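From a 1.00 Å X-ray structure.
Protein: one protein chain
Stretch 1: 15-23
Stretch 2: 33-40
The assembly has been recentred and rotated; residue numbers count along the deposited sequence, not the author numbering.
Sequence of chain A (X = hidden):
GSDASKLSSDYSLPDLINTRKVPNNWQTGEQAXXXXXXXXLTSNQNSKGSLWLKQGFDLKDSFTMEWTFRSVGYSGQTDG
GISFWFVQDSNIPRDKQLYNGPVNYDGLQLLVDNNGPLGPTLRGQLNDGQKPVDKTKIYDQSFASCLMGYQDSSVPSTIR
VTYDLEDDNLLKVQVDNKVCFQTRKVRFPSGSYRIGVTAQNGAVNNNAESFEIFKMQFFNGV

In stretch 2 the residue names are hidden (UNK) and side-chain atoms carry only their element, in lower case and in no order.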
ATOM      1  N   ASP A  15      14.081   6.186  -5.060  1.00  9.15           N
ATOM      2  CA  ASP A  15      14.333   5.003  -5.877  1.00  9.73           C
ATOM      3  C   ASP A  15      15.476   4.198  -5.315  1.00 10.04           C
ATOM      4  O   ASP A  15      16.589   4.724  -5.093  1.00 10.69           O
ATOM      5  CB  ASP A  15      14.653   5.437  -7.287  1.00 10.68           C
ATOM      6  CG  ASP A  15      14.720   4.304  -8.273  1.00 13.37           C
ATOM      7  OD1 ASP A  15      14.707   4.661  -9.457  1.00 27.03           O
ATOM      8  OD2 ASP A  15      14.903   3.133  -7.938  1.00 12.48           O
ATOM      9  N   LEU A  16      15.232   2.923  -4.990  1.00 10.23           N
ATOM     10  CA  LEU A  16      16.176   2.063  -4.280  1.00 10.20           C
ATOM     11  C   LEU A  16      17.238   1.473  -5.195  1.00 11.28           C
ATOM     12  O   LEU A  16      18.082   0.689  -4.695  1.00 12.53           O
ATOM     13  CB  LEU A  16      15.394   0.950  -3.539  1.00 10.45           C
ATOM     14  CG  LEU A  16      14.452   1.437  -2.425  1.00  9.77           C
ATOM     15  CD1 LEU A  16      13.521   0.301  -2.118  1.00 12.75           C
ATOM     16  CD2 LEU A  16      15.303   1.881  -1.243  1.00 13.23           C
ATOM     17  N   ILE A  17      17.251   1.788  -6.447  1.00 11.44           N
ATOM     18  CA  ILE A  17      18.103   1.109  -7.428  1.00 14.46           C
ATOM     19  C   ILE A  17      19.552   0.959  -7.023  1.00 16.54           C
ATOM     20  O   ILE A  17      20.201  -0.069  -7.188  1.00 19.74           O
ATOM     21  CB  ILE A  17      17.957   1.778  -8.817  1.00 15.33           C
ATOM     22  CG1 ILE A  17      18.635   0.919  -9.905  1.00 20.42           C
ATOM     23  CG2 ILE A  17      18.401   3.231  -8.836  1.00 16.04           C
ATOM     24  CD1 ILE A  17      18.247   1.321 -11.281  1.00 21.43           C
ATOM     25  N   ASN A  18      20.110   1.978  -6.393  1.00 18.18           N
ATOM     26  CA  ASN A  18      21.552   1.809  -6.031  1.00 19.22           C
ATOM     27  C   ASN A  18      21.678   1.990  -4.552  1.00 16.22           C
ATOM     28  O   ASN A  18      22.749   2.342  -4.041  1.00 23.30           O
ATOM     29  CB  ASN A  18      22.333   2.817  -6.877  1.00 31.12           C
ATOM     30  CG  ASN A  18      22.555   2.359  -8.308  1.00 37.92           C
ATOM     31  OD1 ASN A  18      22.816   1.195  -8.630  1.00 38.14           O
ATOM     32  ND2 ASN A  18      22.463   3.292  -9.255  1.00 52.99           N
ATOM     33  N   THR A  19      20.624   1.780  -3.779  1.00 14.63           N
ATOM     34  CA  THR A  19      20.646   2.032  -2.350  1.00 15.01           C
ATOM     35  C   THR A  19      21.114   0.852  -1.567  1.00 15.30           C
ATOM     36  O   THR A  19      20.696  -0.295  -1.780  1.00 19.27           O
ATOM     37  CB  THR A  19      19.203   2.393  -1.937  1.00 14.41           C
ATOM     38  OG1 THR A  19      18.863   3.609  -2.665  1.00 19.23           O
ATOM     39  CG2 THR A  19      19.096   2.599  -0.460  1.00 16.63           C
ATOM     40  N   ARG A  20      22.035   1.164  -0.619  1.00 18.14           N
ATOM     41  CA  ARG A  20      22.718   0.064   0.097  1.00 21.51           C
ATOM     42  C   ARG A  20      22.123  -0.171   1.467  1.00 17.75           C
ATOM     43  O   ARG A  20      22.430  -1.219   2.060  1.00 21.72           O
ATOM     44  CB  ARG A  20      24.233   0.392   0.146  1.00 30.67           C
ATOM     45  CG  ARG A  20      24.858   0.596  -1.251  1.00 34.57           C
ATOM     46  CD  ARG A  20      26.368   0.773  -1.211  1.00 42.18           C
ATOM     47  NE  ARG A  20      26.916   1.734  -2.165  1.00 44.00           N
ATOM     48  CZ  ARG A  20      28.192   1.904  -2.479  1.00 38.09           C
ATOM     49  NH1 ARG A  20      29.144   1.169  -1.937  1.00 51.58           N
ATOM     50  NH2 ARG A  20      28.557   2.828  -3.365  1.00 47.07           N
ATOM     51  N   LYS A  21      21.380   0.758   2.031  1.00 16.58           N
ATOM     52  CA  LYS A  21      20.792   0.603   3.355  1.00 17.57           C
ATOM     53  C   LYS A  21      19.376   1.203   3.288  1.00 14.93           C
ATOM     54  O   LYS A  21      19.144   2.208   2.613  1.00 15.55           O
ATOM     55  CB  LYS A  21      21.593   1.352   4.397  1.00 22.72           C
ATOM     56  CG  LYS A  21      21.597   0.851   5.842  1.00 34.77           C
ATOM     57  CD  LYS A  21      20.223   0.523   6.398  1.00 46.02           C
ATOM     58  CE  LYS A  21      20.004  -0.940   6.749  1.00 51.46           C
ATOM     59  NZ  LYS A  21      19.313  -1.763   5.704  1.00 40.12           N
ATOM     60  N   VAL A  22      18.424   0.615   4.008  1.00 14.45           N
ATOM     61  CA  VAL A  22      17.110   1.242   4.046  1.00 15.09           C
ATOM     62  C   VAL A  22      17.188   2.685   4.548  1.00 14.85           C
ATOM     63  O   VAL A  22      17.817   2.950   5.554  1.00 16.61           O
ATOM     64  CB  VAL A  22      16.189   0.447   4.999  1.00 14.31           C
ATOM     65  CG1 VAL A  22      14.830   1.137   5.085  1.00 16.79           C
ATOM     66  CG2 VAL A  22      16.096  -0.982   4.532  1.00 16.45           C
ATOM     67  N   PRO A  23      16.615   3.642   3.821  1.00 14.84           N
ATOM     68  CA  PRO A  23      16.616   5.022   4.291  1.00 16.50           C
ATOM     69  C   PRO A  23      16.118   5.185   5.708  1.00 15.12           C
ATOM     70  O   PRO A  23      15.152   4.535   6.099  1.00 15.36           O
ATOM     71  CB  PRO A  23      15.605   5.688   3.315  1.00 20.66           C
ATOM     72  CG  PRO A  23      15.927   4.927   2.055  1.00 19.77           C
ATOM     73  CD  PRO A  23      15.997   3.486   2.520  1.00 17.72           C
ATOM     74  N   UNK A  33      13.250  -7.034   3.594  1.00 11.96           N
ATOM     75  CA  UNK A  33      14.707  -6.793   3.526  1.00 16.43           C
ATOM     76  C   UNK A  33      15.042  -6.036   2.236  1.00 12.10           C
ATOM     77  O   UNK A  33      14.447  -6.276   1.198  1.00 13.13           O
ATOM     78  o   UNK A  33      15.519  -8.796   2.310  1.00 39.32           O
ATOM     79  c   UNK A  33      15.393  -8.130   3.535  1.00 25.26           C
ATOM     80  N   UNK A  34      16.037  -5.152   2.366  1.00 12.81           N
ATOM     81  CA  UNK A  34      16.600  -4.527   1.167  1.00 11.91           C
ATOM     82  C   UNK A  34      17.506  -5.518   0.437  1.00 13.10           C
ATOM     83  O   UNK A  34      18.396  -6.120   1.057  1.00 18.76           O
ATOM     84  c   UNK A  34      18.116  -2.527   0.444  1.00 15.00           C
ATOM     85  c   UNK A  34      18.956  -1.418   1.040  1.00 18.77           C
ATOM     86  c   UNK A  34      17.363  -3.272   1.554  1.00 15.68           C
ATOM     87  c   UNK A  34      17.122  -1.977  -0.572  1.00 14.58           C
ATOM     88  N   UNK A  35      17.256  -5.743  -0.806  1.00 13.02           N
ATOM     89  CA  UNK A  35      17.994  -6.592  -1.697  1.00 16.63           C
ATOM     90  C   UNK A  35      18.392  -5.689  -2.861  1.00 18.86           C
ATOM     91  O   UNK A  35      18.197  -4.433  -2.744  1.00 19.72           O
ATOM     92  c   UNK A  35      16.666  -8.642  -0.925  1.00 18.12           C
ATOM     93  c   UNK A  35      17.187  -7.829  -2.110  1.00 18.54           C
ATOM     94  c   UNK A  35      17.810  -9.066   0.000  1.00 30.89           C
ATOM     95  o   UNK A  35      18.974  -8.901  -0.443  1.00 48.08           O
ATOM     96  o   UNK A  35      17.543  -9.530   1.137  1.00 30.51           O
ATOM     97  N   UNK A  36      18.999  -6.161  -3.919  1.00 18.39           N
ATOM     98  CA  UNK A  36      19.539  -5.395  -4.991  1.00 20.13           C
ATOM     99  C   UNK A  36      18.469  -4.531  -5.659  1.00 15.08           C
ATOM    100  O   UNK A  36      17.677  -4.890  -6.516  1.00 18.15           O
ATOM    101  c   UNK A  36      20.206  -6.143  -6.141  1.00 27.24           C
ATOM    102  c   UNK A  36      20.779  -5.219  -7.207  1.00 30.30           C
ATOM    103  c   UNK A  36      21.494  -3.950  -6.812  1.00 38.37           C
ATOM    104  o   UNK A  36      21.453  -3.476  -5.653  1.00 43.41           O
ATOM    105  o   UNK A  36      22.116  -3.333  -7.716  1.00 42.86           O
ATOM    106  N   UNK A  37      18.494  -3.261  -5.258  1.00 16.38           N
ATOM    107  CA  UNK A  37      17.601  -2.303  -5.880  1.00 15.42           C
ATOM    108  C   UNK A  37      16.178  -2.307  -5.432  1.00 12.45           C
ATOM    109  O   UNK A  37      15.373  -1.578  -6.054  1.00 12.72           O
ATOM    110  N   UNK A  38      15.802  -3.045  -4.395  1.00 12.02           N
ATOM    111  CA  UNK A  38      14.386  -3.056  -4.025  1.00 10.64           C
ATOM    112  C   UNK A  38      14.250  -3.633  -2.638  1.00  9.95           C
ATOM    113  O   UNK A  38      15.104  -4.393  -2.167  1.00 13.44           O
ATOM    114  c   UNK A  38      14.035  -5.399  -4.948  1.00 17.02           C
ATOM    115  n   UNK A  38      14.519  -7.445  -6.182  1.00 20.97           N
ATOM    116  n   UNK A  38      16.678  -7.583  -5.428  1.00 40.27           N
ATOM    117  c   UNK A  38      15.555  -8.164  -5.811  1.00 31.96           C
ATOM    118  n   UNK A  38      15.485  -9.489  -5.808  1.00 53.94           N
ATOM    119  c   UNK A  38      13.589  -3.938  -5.022  1.00 12.56           C
ATOM    120  c   UNK A  38      14.331  -6.011  -6.278  1.00 17.00           C
ATOM    121  N   UNK A  39      13.142  -3.307  -1.953  1.00  9.24           N
ATOM    122  CA  UNK A  39      12.802  -3.945  -0.686  1.00  8.78           C
ATOM    123  C   UNK A  39      11.852  -5.082  -0.978  1.00  8.84           C
ATOM    124  O   UNK A  39      10.771  -4.898  -1.566  1.00 10.09           O
ATOM    125  c   UNK A  39      12.945  -0.832   1.655  1.00 12.43           C
ATOM    126  c   UNK A  39      13.404  -2.013   0.808  1.00 10.70           C
ATOM    127  c   UNK A  39      11.590  -3.673   1.528  1.00 10.43           C
ATOM    128  c   UNK A  39      12.276  -2.947   0.358  1.00  9.74           C
ATOM    129  N   UNK A  40      12.273  -6.284  -0.586  1.00  9.10           N
ATOM    130  CA  UNK A  40      11.474  -7.489  -0.777  1.00  9.26           C
ATOM    131  C   UNK A  40      10.670  -7.736   0.469  1.00  9.03           C
ATOM    132  O   UNK A  40      11.245  -7.907   1.538  1.00 11.07           O
ATOM    133  c   UNK A  40      11.560  -9.931  -1.214  1.00 10.97           C
ATOM    134  c   UNK A  40      13.204  -8.440  -2.342  1.00 11.02           C
ATOM    135  c   UNK A  40      12.389  -8.680  -1.082  1.00 10.21           C
TER
HETATM  136  O   HOH W   1      20.538  -2.147  -3.710  1.00 32.03           O

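Position 33 carries two side-chain atoms, one carbon and then one oxygen. Its CA-to-CB bond points away from stretch 1, and it touches nothing there. One carbon ending in a hydroxyl oxygen is serine, Ser 33. Its backbone pairs with position 40 in both directions, N to O at 3.0 Å and O to N at 2.8 Å.

Position 34 has four carbons, forked at the second. Its CA-to-CB bond points toward stretch 1, and one terminal carbon lies against the backbone of residues 19 to 22. A fork at the second carbon makes this leucine, Leu 34. Its CD2 is 3.4 Å from Arg 20 C and 3.4 Å from Lys 21 N. Its CD1 is 4.3 Å from Leu 16 CD2.

Position 35 has three carbons, the third carrying two oxygens. Its CA-to-CB bond points away, and it makes no contact with stretch 1. This is glutamate, Glu 35. Its OE2 accepts a very short hydrogen bond of 2.5 Å from Ser 33 OG.

Position 36 has the same set, three carbons with two oxygens on the third. CA-to-CB points away, but the carboxylate comes nearer, and one oxygen is 3.8 Å from Ile 17 O. This is a second glutamate, Glu 36.

Position 37 has no side-chain atoms. Its CA lies 3.3 Å from Leu 16 O, a CA-H...O contact. With no CB, it is Gly 37. Its phi/psi of 79/8 would jam a CB against the carbonyl O of the residue before. An ideal CB would also sit 3.6 Å from Ile 17 O.

Position 38 has three carbons, a nitrogen, then a carbon with two more nitrogens. Its CA-to-CB bond points away from stretch 1, but its CA lies 4.0 Å from Leu 16 CD1. The guanidinium marks arginine, Arg 38. Its NH1 donates to Glu 36 O at 3.1 Å.

Position 39 has four carbons, forked at the first, with one arm two carbons long. Its CA-to-CB bond points toward stretch 1, and the side chain meets residues 16 and 22. This is isoleucine, Ile 39. Its CG1 is 3.7 Å from Leu 16 CD1.

Position 40 has one carbon carrying two others, out of reach of stretch 1. It is valine, Val 40.

The contact is mainly apolar, with no direct hydrogen bond between the stretches. Leu 34 and Ile 39 pack against Leu 16 and Val 22. Val 22 N is buried without a partner. At the type II turn from Glu 35 to Arg 38, water 1 bridges the stretches: it donates to Thr 19 O at 2.7 Å and accepts from Gly 37 N at 2.8 Å.

Stretch 2 (33-40) SLEEGRIV
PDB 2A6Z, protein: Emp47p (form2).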